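Local structure of 16S rRNA (adenine(1408)-N(1))-methyltransferase (Catenulispora acidiphila, 4X1O) at residues G199-V205 against H234-V240; E48-V54 against V120-V126. The protein probably methylates N1 of adenine 1408 in 16S ribosomal RNA with S-adenosyl-L-methionine as methyl donor, a modification linked to aminoglycoside resistance. All coordinates share one frame; numbering follows the deposited sequence.

Contact 1 (G199-V205 against H234-V240); sequences GWQVADV and HLRAVAV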
loop_
_atom_site.group_PDB
_atom_site.type_symbol
_atom_site.label_atom_id
_atom_site.label_comp_id
_atom_site.label_asym_id
_atom_site.label_seq_id
_atom_site.Cartn_x
_atom_site.Cartn_y
_atom_site.Cartn_z
ATOM N N GLY A 199 5.803 -8.622 -14.152
ATOM C CA GLY A 199 5.909 -7.226 -14.533
ATOM C C GLY A 199 6.492 -6.278 -13.498
ATOM O O GLY A 199 6.297 -5.073 -13.589
ATOM N N TRP A 200 7.212 -6.817 -12.524
ATOM C CA TRP A 200 7.926 -6.005 -11.550
ATOM C C TRP A 200 9.413 -6.302 -11.579
ATOM O O TRP A 200 9.859 -7.346 -11.085
ATOM C CB TRP A 200 7.403 -6.238 -10.136
ATOM C CG TRP A 200 6.010 -5.706 -9.880
ATOM C CD1 TRP A 200 4.897 -6.439 -9.583
ATOM C CD2 TRP A 200 5.611 -4.338 -9.870
ATOM N NE1 TRP A 200 3.821 -5.606 -9.393
ATOM C CE2 TRP A 200 4.230 -4.309 -9.562
ATOM C CE3 TRP A 200 6.281 -3.129 -10.093
ATOM C CZ2 TRP A 200 3.514 -3.123 -9.462
ATOM C CZ3 TRP A 200 5.563 -1.937 -9.996
ATOM C CH2 TRP A 200 4.185 -1.950 -9.684
ATOM N N GLN A 201 10.177 -5.389 -12.160
ATOM C CA GLN A 201 11.626 -5.583 -12.264
ATOM C C GLN A 201 12.251 -5.075 -10.963
ATOM O O GLN A 201 12.232 -3.880 -10.680
ATOM C CB GLN A 201 12.176 -4.849 -13.483
ATOM C CG GLN A 201 13.630 -5.210 -13.844
ATOM C CD GLN A 201 13.722 -6.572 -14.510
ATOM O OE1 GLN A 201 13.027 -6.845 -15.498
ATOM N NE2 GLN A 201 14.571 -7.444 -13.969
ATOM N N VAL A 202 12.786 -5.989 -10.158
ATOM C CA VAL A 202 13.312 -5.609 -8.845
ATOM C C VAL A 202 14.568 -4.733 -8.971
ATOM O O VAL A 202 15.474 -5.034 -9.749
ATOM C CB VAL A 202 13.608 -6.870 -8.006
ATOM C CG1 VAL A 202 14.323 -6.507 -6.695
ATOM C CG2 VAL A 202 12.289 -7.601 -7.690
ATOM N N ALA A 203 14.621 -3.650 -8.203
ATOM C CA ALA A 203 15.754 -2.721 -8.264
ATOM C C ALA A 203 16.644 -2.775 -7.025
ATOM O O ALA A 203 17.858 -2.544 -7.107
ATOM C CB ALA A 203 15.248 -1.297 -8.470
ATOM N N ASP A 204 16.039 -3.034 -5.876
ATOM C CA ASP A 204 16.783 -2.982 -4.617
ATOM C C ASP A 204 16.040 -3.789 -3.569
ATOM O O ASP A 204 14.818 -3.728 -3.478
ATOM C CB ASP A 204 16.959 -1.526 -4.146
ATOM C CG ASP A 204 17.946 -1.388 -2.975
ATOM O OD1 ASP A 204 17.541 -1.559 -1.796
ATOM O OD2 ASP A 204 19.123 -1.082 -3.240
ATOM N N VAL A 205 16.788 -4.559 -2.790
ATOM C CA VAL A 205 16.229 -5.270 -1.651
ATOM C C VAL A 205 17.213 -5.146 -0.505
ATOM O O VAL A 205 18.384 -5.517 -0.645
ATOM C CB VAL A 205 16.002 -6.783 -1.914
ATOM C CG1 VAL A 205 15.285 -7.401 -0.742
ATOM C CG2 VAL A 205 15.229 -7.022 -3.220
ATOM N N HIS A 234 12.891 -3.928 2.880
ATOM C CA HIS A 234 12.417 -3.002 1.878
ATOM C C HIS A 234 12.735 -3.521 0.497
ATOM O O HIS A 234 13.884 -3.845 0.207
ATOM C CB HIS A 234 13.048 -1.624 2.084
ATOM C CG HIS A 234 12.404 -0.545 1.277
ATOM N ND1 HIS A 234 12.875 -0.160 0.038
ATOM C CD2 HIS A 234 11.315 0.220 1.520
ATOM C CE1 HIS A 234 12.107 0.799 -0.442
ATOM N NE2 HIS A 234 11.151 1.050 0.436
ATOM N N LEU A 235 11.716 -3.608 -0.346
ATOM C CA LEU A 235 11.900 -4.033 -1.720
ATOM C C LEU A 235 11.414 -2.937 -2.632
ATOM O O LEU A 235 10.331 -2.402 -2.421
ATOM C CB LEU A 235 11.133 -5.321 -2.007
ATOM C CG LEU A 235 11.293 -5.962 -3.391
ATOM C CD1 LEU A 235 11.170 -7.468 -3.259
ATOM C CD2 LEU A 235 10.270 -5.433 -4.402
ATOM N N ARG A 236 12.212 -2.608 -3.638
ATOM C CA ARG A 236 11.776 -1.670 -4.660
ATOM C C ARG A 236 11.822 -2.348 -6.014
ATOM O O ARG A 236 12.773 -3.078 -6.322
ATOM C CB ARG A 236 12.657 -0.416 -4.657
ATOM C CG ARG A 236 12.171 0.667 -5.628
ATOM C CD ARG A 236 13.004 1.952 -5.549
ATOM N NE ARG A 236 14.306 1.821 -6.198
ATOM C CZ ARG A 236 15.464 1.761 -5.547
ATOM N NH1 ARG A 236 15.482 1.827 -4.223
ATOM N NH2 ARG A 236 16.603 1.640 -6.218
ATOM N N ALA A 237 10.793 -2.113 -6.813
ATOM C CA ALA A 237 10.702 -2.647 -8.164
ATOM C C ALA A 237 10.124 -1.587 -9.087
ATOM O O ALA A 237 9.640 -0.541 -8.634
ATOM C CB ALA A 237 9.837 -3.903 -8.194
ATOM N N VAL A 238 10.208 -1.844 -10.382
ATOM C CA VAL A 238 9.676 -0.929 -11.374
ATOM C C VAL A 238 8.716 -1.685 -12.288
ATOM O O VAL A 238 8.991 -2.809 -12.716
ATOM C CB VAL A 238 10.806 -0.291 -12.196
ATOM C CG1 VAL A 238 10.241 0.459 -13.392
ATOM C CG2 VAL A 238 11.644 0.621 -11.294
ATOM N N ALA A 239 7.574 -1.074 -12.583
ATOM C CA ALA A 239 6.584 -1.683 -13.464
ATOM C C ALA A 239 7.084 -1.805 -14.905
ATOM O O ALA A 239 7.441 -0.806 -15.537
ATOM C CB ALA A 239 5.265 -0.869 -13.432
ATOM N N VAL A 240 7.127 -3.048 -15.388
ATOM C CA VAL A 240 7.572 -3.379 -16.734
ATOM C C VAL A 240 6.561 -4.344 -17.363
ATOM O O VAL A 240 5.611 -4.788 -16.715
ATOM C CB VAL A 240 9.017 -4.016 -16.729
ATOM C CG1 VAL A 240 10.071 -2.995 -16.253
ATOM C CG2 VAL A 240 9.060 -5.262 -15.860
HETATM O O HOH W 1 15.166 -1.340 -1.062
HETATM O O HOH W 2 19.629 0.788 -5.174
#
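Gln201 and Val238 form a hydrogen-bonded antiparallel pair: each NH reaches the other's carbonyl, and the two strand axes approach to 4.3 Å. One step outward, Val240 N donates to Gly199 O at 2.8 Å. Beyond Val202 the register slips by one residue. Ala203 and Asp204 both face Arg236, and their two NH groups reach Arg236 O from the same face of its plane, Ala203 N at 2.7 Å and Asp204 N at 3.3 Å. This is a classic beta bulge; Arg236 N returns a bond to Asp204 O, and regular pairing continues with Val205 opposite Leu235.

The paired segments belong to the antiparallel end of the sheet, the strand order 3-2-1-4-5-7-6 being that of a class I methyltransferase. Gly199, with positive phi, is the C-prime residue of the Schellman motif that ends helix 191-197.

Apolar contacts gather on the face carrying Trp200, Val202, Val205, Leu235, Ala237 and Ala239. With CG beside its own backbone N (chi1 -69°), Trp200 brings its indole to the neighbouring strand, CZ3 lying 3.4 Å from Ala239 N and 3.6 Å from Ala239 CB, while its CB meets Ala237 CB. Helix 142-151 packs on the same ring through Leu148. Farther along, Val205 CG2 touches Leu235 CG at 4.1 Å.

The other face carries Gln201, Asp204, Arg236 and Val238. The Arg236 chain bends at chi3 (75°), laying its guanidinium over Asp204 CB, with NH1 3.7 Å from that carbon. The Asp204 carboxylate itself forms a salt bridge with Arg206, and a water donating to its OD1 also donates to His234 O and hydrogen-bonds His234 ND1 at the edge of the imidazole.

Contact 2 (E48-V54 against V120-V126); sequences ERILVDV and VADEVMV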
loop_
_atom_site.group_PDB
_atom_site.type_symbol
_atom_site.label_atom_id
_atom_site.label_comp_id
_atom_site.label_asym_id
_atom_site.label_seq_id
_atom_site.Cartn_x
_atom_site.Cartn_y
_atom_site.Cartn_z
ATOM N N GLU A 48 -0.542 15.792 -9.706
ATOM C CA GLU A 48 0.865 15.760 -10.124
ATOM C C GLU A 48 1.378 14.328 -10.103
ATOM O O GLU A 48 2.221 13.931 -10.902
ATOM C CB GLU A 48 1.720 16.629 -9.204
ATOM C CG GLU A 48 3.059 17.046 -9.793
ATOM C CD GLU A 48 4.203 16.152 -9.364
ATOM O OE1 GLU A 48 4.152 15.623 -8.233
ATOM O OE2 GLU A 48 5.157 15.983 -10.157
ATOM N N ARG A 49 0.845 13.552 -9.176
ATOM C CA ARG A 49 1.248 12.160 -8.996
ATOM C C ARG A 49 0.068 11.426 -8.416
ATOM O O ARG A 49 -0.670 12.005 -7.613
ATOM C CB ARG A 49 2.453 12.068 -8.058
ATOM C CG ARG A 49 3.185 10.732 -8.071
ATOM C CD ARG A 49 4.483 10.842 -7.249
ATOM N NE ARG A 49 5.302 9.630 -7.293
ATOM C CZ ARG A 49 6.053 9.274 -8.330
ATOM N NH1 ARG A 49 6.078 10.031 -9.419
ATOM N NH2 ARG A 49 6.772 8.153 -8.290
ATOM N N ILE A 50 -0.127 10.177 -8.822
ATOM C CA ILE A 50 -1.152 9.340 -8.226
ATOM C C ILE A 50 -0.469 8.217 -7.475
ATOM O O ILE A 50 0.278 7.431 -8.062
ATOM C CB ILE A 50 -2.096 8.761 -9.266
ATOM C CG1 ILE A 50 -2.815 9.921 -9.976
ATOM C CG2 ILE A 50 -3.095 7.796 -8.607
ATOM C CD1 ILE A 50 -3.390 9.578 -11.293
ATOM N N LEU A 51 -0.716 8.166 -6.175
ATOM C CA LEU A 51 -0.100 7.173 -5.313
ATOM C C LEU A 51 -1.148 6.192 -4.864
ATOM O O LEU A 51 -2.202 6.594 -4.364
ATOM C CB LEU A 51 0.546 7.846 -4.104
ATOM C CG LEU A 51 1.097 6.963 -2.988
ATOM C CD1 LEU A 51 2.279 6.159 -3.487
ATOM C CD2 LEU A 51 1.494 7.825 -1.802
ATOM N N VAL A 52 -0.884 4.909 -5.066
ATOM C CA VAL A 52 -1.822 3.916 -4.571
ATOM C C VAL A 52 -1.153 3.159 -3.427
ATOM O O VAL A 52 -0.103 2.546 -3.613
ATOM C CB VAL A 52 -2.292 2.959 -5.674
ATOM C CG1 VAL A 52 -3.148 1.832 -5.067
ATOM C CG2 VAL A 52 -3.110 3.730 -6.716
ATOM N N ASP A 53 -1.751 3.276 -2.241
ATOM C CA ASP A 53 -1.356 2.521 -1.059
ATOM C C ASP A 53 -2.213 1.290 -0.957
ATOM O O ASP A 53 -3.407 1.382 -0.692
ATOM C CB ASP A 53 -1.511 3.329 0.219
ATOM C CG ASP A 53 -0.607 4.525 0.269
ATOM O OD1 ASP A 53 0.546 4.444 -0.197
ATOM O OD2 ASP A 53 -1.066 5.551 0.789
ATOM N N VAL A 54 -1.612 0.122 -1.141
ATOM C CA VAL A 54 -2.382 -1.106 -1.074
ATOM C C VAL A 54 -2.219 -1.679 0.322
ATOM O O VAL A 54 -1.100 -1.915 0.766
ATOM C CB VAL A 54 -1.930 -2.121 -2.134
ATOM C CG1 VAL A 54 -2.786 -3.379 -2.055
ATOM C CG2 VAL A 54 -2.017 -1.496 -3.533
ATOM N N VAL A 120 -3.595 3.219 -13.149
ATOM C CA VAL A 120 -3.748 4.596 -12.680
ATOM C C VAL A 120 -2.544 5.107 -11.889
ATOM O O VAL A 120 -2.328 6.313 -11.807
ATOM C CB VAL A 120 -5.006 4.765 -11.806
ATOM C CG1 VAL A 120 -6.289 4.383 -12.592
ATOM C CG2 VAL A 120 -4.897 3.986 -10.501
ATOM N N ALA A 121 -1.756 4.206 -11.320
ATOM C CA ALA A 121 -0.799 4.635 -10.293
ATOM C C ALA A 121 0.567 5.030 -10.864
ATOM O O ALA A 121 1.154 4.294 -11.663
ATOM C CB ALA A 121 -0.636 3.545 -9.258
ATOM N N ASP A 122 1.070 6.193 -10.448
ATOM C CA ASP A 122 2.460 6.569 -10.704
ATOM C C ASP A 122 3.416 5.894 -9.736
ATOM O O ASP A 122 4.623 5.859 -9.967
ATOM C CB ASP A 122 2.639 8.083 -10.589
ATOM C CG ASP A 122 1.881 8.843 -11.653
ATOM O OD1 ASP A 122 2.103 8.575 -12.852
ATOM O OD2 ASP A 122 1.069 9.708 -11.283
ATOM N N GLU A 123 2.885 5.401 -8.630
ATOM C CA GLU A 123 3.687 4.753 -7.595
ATOM C C GLU A 123 2.783 3.875 -6.779
ATOM O O GLU A 123 1.656 4.269 -6.478
ATOM C CB GLU A 123 4.361 5.793 -6.705
ATOM C CG GLU A 123 5.234 5.235 -5.616
ATOM C CD GLU A 123 6.000 6.347 -4.903
ATOM O OE1 GLU A 123 5.660 7.534 -5.103
ATOM O OE2 GLU A 123 6.947 6.040 -4.159
ATOM N N VAL A 124 3.259 2.684 -6.424
ATOM C CA VAL A 124 2.456 1.762 -5.628
ATOM C C VAL A 124 3.212 1.475 -4.356
ATOM O O VAL A 124 4.399 1.157 -4.396
ATOM C CB VAL A 124 2.168 0.460 -6.383
ATOM C CG1 VAL A 124 1.395 -0.526 -5.495
ATOM C CG2 VAL A 124 1.431 0.771 -7.698
ATOM N N MET A 125 2.553 1.611 -3.217
ATOM C CA MET A 125 3.230 1.360 -1.950
ATOM C C MET A 125 2.512 0.280 -1.184
ATOM O O MET A 125 1.290 0.343 -1.015
ATOM C CB MET A 125 3.303 2.634 -1.092
ATOM C CG MET A 125 4.225 3.711 -1.659
ATOM S SD MET A 125 4.364 5.044 -0.428
ATOM C CE MET A 125 5.995 4.713 0.238
ATOM N N VAL A 126 3.268 -0.713 -0.721
ATOM C CA VAL A 126 2.712 -1.753 0.141
ATOM C C VAL A 126 3.395 -1.644 1.487
ATOM O O VAL A 126 4.507 -2.121 1.663
ATOM C CB VAL A 126 2.909 -3.154 -0.472
ATOM C CG1 VAL A 126 2.363 -4.245 0.451
ATOM C CG2 VAL A 126 2.249 -3.230 -1.853
#
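Strands 49-54 and 123-126 run parallel, 22° apart in direction, with Leu51, Val52 and Asp53 level with Glu123, Val124 and Met125. Three backbone bonds, Val52 N to Glu123 O, Met125 N to Val52 O and Val54 N to Met125 O, zip the pair together. At the start the ladder is completed by a side chain: Asp122 OD2 accepts from Ile50 N at 2.8 Å through its anti lone pair, while Asp122 N donates to Ile50 O. The other carboxylate oxygen, OD1, is engaged by Lys153 in a salt bridge, so both carboxylate oxygens are held.

Arg49 spans the same end. Its chain is extended from CG to NE, which carries the guanidinium past Asp122 to Glu123. NE lies 3.1 Å from Glu123 OE1, a salt bridge met within the guanidinium plane and on the anti side of that oxygen, but well out of the carboxylate plane; NH2 adds a weak bond to the same oxygen. The two planes stand 77° apart, and Asp122 O sits over one guanidinium face. Glu159 brings a like charge close to Glu123 OE2, which Arg49 may partly offset.

Side chains meet on both sheet faces. Leu51 CD1 touches Met125 CG at 3.6 Å. Asp53 lies side by side with Met125, its OD1 3.4 Å from Met125 CB; helix 60-68 packs on this side through Gln65. On the opposite face Val52 CG2 rests 3.6 Å from Ala121 CB, and Val54 CG2 meets Val124 CG1 beside Leu148 of helix 142-151.

Strand 49-54 is the first strand of the 3-2-1-4-5-7-6 order, next to strand 123-127, the fourth and middle one: the parallel core of a class I, Rossmann-like methyltransferase, whose carboxy-terminal strand ends lead to the S-adenosyl-L-methionine pocket.

Overall arrangement
Contacts 1 and 2 belong to one seven-stranded sheet, their centres 14 Å apart, and strand 157-163 separates them: it is parallel to strand 123-127 on one side and antiparallel to strand 229-239 on the other. Helix 142-151 joins them across one face, Leu148 touching Val54, Val124 and Val126 of contact 2 as well as Trp200 of contact 1. Contact 2 borders the cofactor site, which holds no cofactor here: the side chain of Val54 is about 4 Å from that of Ile110, and the side chain of Val126 about 4 Å from that of Leu133, both known to bind S-adenosyl-L-methionine. In contact 1, Trp200's side chain lies about 9 Å from that of Ile110.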